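Side-chain contacts in USP37 protein (Homo sapiens, PDB 3U12), which probably acts as a cysteine-type deubiquitinase, hydrolysing bonds to the C-terminal glycine of ubiquitin, and is represented here by its pleckstrin homology domain: residues L90-Q93 and D94-L98; R112-L115 and D116-Q120. One frame throughout, in Å; residues are numbered along the deposited sequence.

Overall arrangement
Contact 1 (L90-Q93 with D94-L98) is the turn end of the hairpin formed by strands 85-92 and 97-104; contact 2 (R112-L115 with D116-Q120) covers the last turns of helix 105-119, which follows that hairpin, and the first residue beyond it. Both belong to the pleckstrin homology domain, a curled antiparallel sheet with a C-terminal helix. Their centres lie about 14 Å apart, and they meet where L90 CD1 packs against L115 CD1 at 4.2 Å. L69 touches L90, L92, L115 and V118. A sulfate, probably from the crystallisation liquor, is hydrogen-bonded to Q93 of contact 1, to H71 and to N121, just beyond contact 2; the nearest atoms of sulfate and H119 side chain lie about 5 Å apart.

Contact 1 of 2, residues L90-Q93 and D94-L98; sequences LTLQ and DNSFL. With SO4 (sulfate ion), chain C.
L92 and S96 meet at the closed end of an antiparallel beta hairpin, where a type I turn from L92 to N95 is tied by N95 N to L92 O. Next to it, L92 N donates almost linearly to S96 O (171°), and L90 and L98 form a hydrogen-bonded pair. The L92 side chain can be followed outward: CB lies 3.4 Å from D94 OD1, CG comes within 4.1 Å of S96 O, and CD1 touches S96 CB at 3.8 Å and L98 CD1 at 4.0 Å. L92 also touches L69, while L90 and L98 share one face of the sheet, both on L54.

With CG between the backbone N and the carbonyl carbon (chi1 77°), D94 brings OD1 to S96. S96 OG meets it on the syn side at 2.7 Å; S96 N, completing an Asx turn, comes from well above the carboxylate plane at 3.3 Å. Q93, extended beyond CG, donates from NE2 to SO4 O4 (2.8 Å, 166°), probably a crystallisation additive, and to I73 O. T91 and F97, a non-hydrogen-bonded pair, occupy the face opposite L90 and L98. T91 OG1, hydrogen-bonded to N75, lies at the F97 ring edge, in plane, 3.3 Å from CD1.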
loop_
_atom_site.group_PDB
_atom_site.type_symbol
_atom_site.label_atom_id
_atom_site.label_comp_id
_atom_site.label_asym_id
_atom_site.label_seq_id
_atom_site.Cartn_x
_atom_site.Cartn_y
_atom_site.Cartn_z
ATOM N N LEU A 90 -3.404 -2.843 3.876
ATOM C CA LEU A 90 -3.906 -3.450 2.655
ATOM C C LEU A 90 -3.660 -4.950 2.673
ATOM O O LEU A 90 -2.505 -5.377 2.689
ATOM C CB LEU A 90 -3.161 -2.817 1.466
ATOM C CG LEU A 90 -3.416 -3.379 0.060
ATOM C CD1 LEU A 90 -4.869 -3.207 -0.366
ATOM C CD2 LEU A 90 -2.484 -2.726 -0.953
ATOM N N THR A 91 -4.742 -5.738 2.621
ATOM C CA THR A 91 -4.657 -7.187 2.494
ATOM C C THR A 91 -5.032 -7.538 1.057
ATOM O O THR A 91 -6.059 -7.079 0.545
ATOM C CB THR A 91 -5.525 -7.913 3.522
ATOM O OG1 THR A 91 -5.306 -7.350 4.815
ATOM C CG2 THR A 91 -5.270 -9.423 3.551
ATOM N N LEU A 92 -4.211 -8.365 0.419
ATOM C CA LEU A 92 -4.460 -8.843 -0.939
ATOM C C LEU A 92 -5.128 -10.211 -0.912
ATOM O O LEU A 92 -5.119 -10.843 0.132
ATOM C CB LEU A 92 -3.140 -8.872 -1.745
ATOM C CG LEU A 92 -2.423 -7.500 -1.865
ATOM C CD1 LEU A 92 -1.108 -7.626 -2.653
ATOM C CD2 LEU A 92 -3.357 -6.436 -2.446
ATOM N N GLN A 93 -5.705 -10.672 -2.048
ATOM C CA GLN A 93 -6.418 -11.951 -2.153
ATOM C C GLN A 93 -5.481 -13.156 -1.987
ATOM O O GLN A 93 -5.938 -14.239 -1.601
ATOM C CB GLN A 93 -7.250 -12.038 -3.453
ATOM C CG GLN A 93 -8.498 -11.130 -3.405
ATOM C CD GLN A 93 -9.394 -11.138 -4.631
ATOM O OE1 GLN A 93 -9.526 -12.135 -5.356
ATOM N NE2 GLN A 93 -10.130 -10.042 -4.826
ATOM N N ASP A 94 -4.172 -12.956 -2.212
ATOM C CA ASP A 94 -3.189 -14.014 -2.007
ATOM C C ASP A 94 -2.657 -13.995 -0.550
ATOM O O ASP A 94 -1.715 -14.719 -0.226
ATOM C CB ASP A 94 -2.064 -13.925 -3.044
ATOM C CG ASP A 94 -1.051 -12.837 -2.786
ATOM O OD1 ASP A 94 -1.430 -11.794 -2.207
ATOM O OD2 ASP A 94 0.109 -12.997 -3.226
ATOM N N ASN A 95 -3.271 -13.154 0.313
ATOM C CA ASN A 95 -2.999 -13.011 1.752
ATOM C C ASN A 95 -1.790 -12.139 2.080
ATOM O O ASN A 95 -1.465 -11.997 3.263
ATOM C CB ASN A 95 -2.910 -14.381 2.472
ATOM C CG ASN A 95 -4.234 -15.090 2.531
ATOM O OD1 ASN A 95 -5.275 -14.480 2.767
ATOM N ND2 ASN A 95 -4.224 -16.397 2.312
ATOM N N SER A 96 -1.158 -11.512 1.059
ATOM C CA SER A 96 -0.091 -10.544 1.292
ATOM C C SER A 96 -0.702 -9.399 2.133
ATOM O O SER A 96 -1.859 -9.005 1.917
ATOM C CB SER A 96 0.425 -9.966 -0.013
ATOM O OG SER A 96 0.846 -10.972 -0.914
ATOM N N PHE A 97 0.039 -8.942 3.139
ATOM C CA PHE A 97 -0.393 -7.875 4.030
ATOM C C PHE A 97 0.645 -6.767 3.957
ATOM O O PHE A 97 1.814 -7.002 4.266
ATOM C CB PHE A 97 -0.499 -8.397 5.457
ATOM C CG PHE A 97 -1.061 -7.409 6.453
ATOM C CD1 PHE A 97 -2.379 -6.981 6.367
ATOM C CD2 PHE A 97 -0.279 -6.936 7.502
ATOM C CE1 PHE A 97 -2.899 -6.075 7.294
ATOM C CE2 PHE A 97 -0.807 -6.051 8.447
ATOM C CZ PHE A 97 -2.117 -5.637 8.344
ATOM N N LEU A 98 0.223 -5.582 3.521
ATOM C CA LEU A 98 1.077 -4.408 3.372
ATOM C C LEU A 98 0.620 -3.324 4.303
ATOM O O LEU A 98 -0.549 -2.921 4.258
ATOM C CB LEU A 98 1.048 -3.876 1.926
ATOM C CG LEU A 98 1.720 -4.751 0.844
ATOM C CD1 LEU A 98 0.812 -5.884 0.392
ATOM C CD2 LEU A 98 2.047 -3.930 -0.368
HETATM S S SO4 C . -12.568 -9.807 -8.150
HETATM O O1 SO4 C . -13.952 -10.290 -8.034
HETATM O O2 SO4 C . -11.751 -10.828 -8.822
HETATM O O3 SO4 C . -12.558 -8.566 -8.930
HETATM O O4 SO4 C . -12.023 -9.540 -6.807
#

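Contact 2 of 2, residues R112-L115 and D116-Q120; sequences RLFL and DAVHQ
This is a local contact within one helix: F114 and V118, one turn apart near the end of helix 105-119, pack ring against methyl. V118 CG2 stands over one face of the F114 ring, 3.9 Å from its centroid and 26° off the normal, the geometry of a CH-pi contact. The methyl is displaced toward the rim, so its nearest ring atom is F114 CE2 at 3.6 Å. Two torsions arrange this: F114 carries its ring anti to the backbone N (chi1 178°), and V118 turns CG2 to the position anti to its carbonyl carbon.

Four i+4 to i backbone bonds, from the N atoms of D116, A117, V118 and H119 to the O atoms of R112, L113, F114 and L115, show the helix unbroken here; V118 N to F114 O measures 3.0 Å. In the pleckstrin homology fold this C-terminal helix covers one open end of the curled sheet. The side chains of L115 and V118 both touch L69, with L115 also on V76 and V118 on I73, while F114 touches L20.

Q120, the first residue to leave helical backbone angles, is held to D116 twice. Its backbone N donates to D116 O at 3.0 Å, and its NE2 reaches back to D116 OD1 at 3.1 Å. The NE2 donor stands above the carboxylate plane, 54° out of it, yet the oxygen lies nearly within the amide plane of Q120.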
loop_
_atom_site.group_PDB
_atom_site.type_symbol
_atom_site.label_atom_id
_atom_site.label_comp_id
_atom_site.label_asym_id
_atom_site.label_seq_id
_atom_site.Cartn_x
_atom_site.Cartn_y
_atom_site.Cartn_z
ATOM N N ARG A 112 -7.008 5.053 0.276
ATOM C CA ARG A 112 -8.061 4.088 0.636
ATOM C C ARG A 112 -9.245 4.169 -0.350
ATOM O O ARG A 112 -9.720 3.128 -0.807
ATOM C CB ARG A 112 -8.565 4.319 2.071
ATOM C CG ARG A 112 -9.432 3.169 2.608
ATOM C CD ARG A 112 -10.917 3.492 2.631
ATOM N NE ARG A 112 -11.308 4.167 3.867
ATOM C CZ ARG A 112 -11.434 5.483 3.999
ATOM N NH1 ARG A 112 -11.794 6.008 5.162
ATOM N NH2 ARG A 112 -11.207 6.286 2.965
ATOM N N LEU A 113 -9.694 5.397 -0.677
ATOM C CA LEU A 113 -10.784 5.627 -1.626
ATOM C C LEU A 113 -10.417 5.024 -2.995
ATOM O O LEU A 113 -11.204 4.267 -3.551
ATOM C CB LEU A 113 -11.062 7.137 -1.745
ATOM C CG LEU A 113 -12.215 7.579 -2.620
ATOM C CD1 LEU A 113 -13.501 6.994 -2.137
ATOM C CD2 LEU A 113 -12.352 9.081 -2.584
ATOM N N PHE A 114 -9.175 5.259 -3.457
ATOM C CA PHE A 114 -8.708 4.706 -4.712
ATOM C C PHE A 114 -8.663 3.175 -4.650
ATOM O O PHE A 114 -9.099 2.502 -5.598
ATOM C CB PHE A 114 -7.335 5.287 -5.114
ATOM C CG PHE A 114 -6.816 4.685 -6.401
ATOM C CD1 PHE A 114 -7.297 5.114 -7.632
ATOM C CD2 PHE A 114 -5.876 3.657 -6.379
ATOM C CE1 PHE A 114 -6.827 4.544 -8.823
ATOM C CE2 PHE A 114 -5.414 3.090 -7.567
ATOM C CZ PHE A 114 -5.917 3.519 -8.777
ATOM N N LEU A 115 -8.153 2.629 -3.536
ATOM C CA LEU A 115 -8.035 1.177 -3.392
ATOM C C LEU A 115 -9.406 0.514 -3.332
ATOM O O LEU A 115 -9.586 -0.568 -3.888
ATOM C CB LEU A 115 -7.182 0.806 -2.162
ATOM C CG LEU A 115 -5.696 1.150 -2.271
ATOM C CD1 LEU A 115 -5.015 0.991 -0.898
ATOM C CD2 LEU A 115 -4.995 0.303 -3.377
ATOM N N ASP A 116 -10.377 1.184 -2.686
ATOM C CA ASP A 116 -11.761 0.710 -2.630
ATOM C C ASP A 116 -12.369 0.670 -4.053
ATOM O O ASP A 116 -12.995 -0.333 -4.415
ATOM C CB ASP A 116 -12.602 1.593 -1.689
ATOM C CG ASP A 116 -13.978 1.031 -1.362
ATOM O OD1 ASP A 116 -14.175 -0.207 -1.519
ATOM O OD2 ASP A 116 -14.842 1.811 -0.901
ATOM N N ALA A 117 -12.170 1.751 -4.853
ATOM C CA ALA A 117 -12.653 1.821 -6.238
ATOM C C ALA A 117 -12.025 0.676 -7.125
ATOM O O ALA A 117 -12.741 0.037 -7.887
ATOM C CB ALA A 117 -12.355 3.187 -6.823
ATOM N N VAL A 118 -10.725 0.370 -6.949
ATOM C CA VAL A 118 -10.053 -0.735 -7.675
ATOM C C VAL A 118 -10.695 -2.074 -7.269
ATOM O O VAL A 118 -11.043 -2.891 -8.127
ATOM C CB VAL A 118 -8.532 -0.748 -7.392
ATOM C CG1 VAL A 118 -7.864 -1.999 -7.981
ATOM C CG2 VAL A 118 -7.879 0.510 -7.931
ATOM N N HIS A 119 -10.879 -2.272 -5.949
ATOM C CA HIS A 119 -11.471 -3.466 -5.364
ATOM C C HIS A 119 -12.872 -3.721 -5.955
ATOM O O HIS A 119 -13.226 -4.876 -6.206
ATOM C CB HIS A 119 -11.507 -3.317 -3.832
ATOM C CG HIS A 119 -12.168 -4.447 -3.096
ATOM N ND1 HIS A 119 -11.739 -5.749 -3.229
ATOM C CD2 HIS A 119 -13.188 -4.416 -2.213
ATOM C CE1 HIS A 119 -12.523 -6.476 -2.453
ATOM N NE2 HIS A 119 -13.398 -5.720 -1.806
ATOM N N GLN A 120 -13.621 -2.628 -6.243
ATOM C CA GLN A 120 -14.955 -2.666 -6.835
ATOM C C GLN A 120 -14.931 -2.655 -8.384
ATOM O O GLN A 120 -15.980 -2.492 -8.997
ATOM C CB GLN A 120 -15.796 -1.506 -6.300
ATOM C CG GLN A 120 -16.192 -1.687 -4.845
ATOM C CD GLN A 120 -17.081 -0.561 -4.401
ATOM O OE1 GLN A 120 -18.064 -0.218 -5.058
ATOM N NE2 GLN A 120 -16.774 0.009 -3.256
#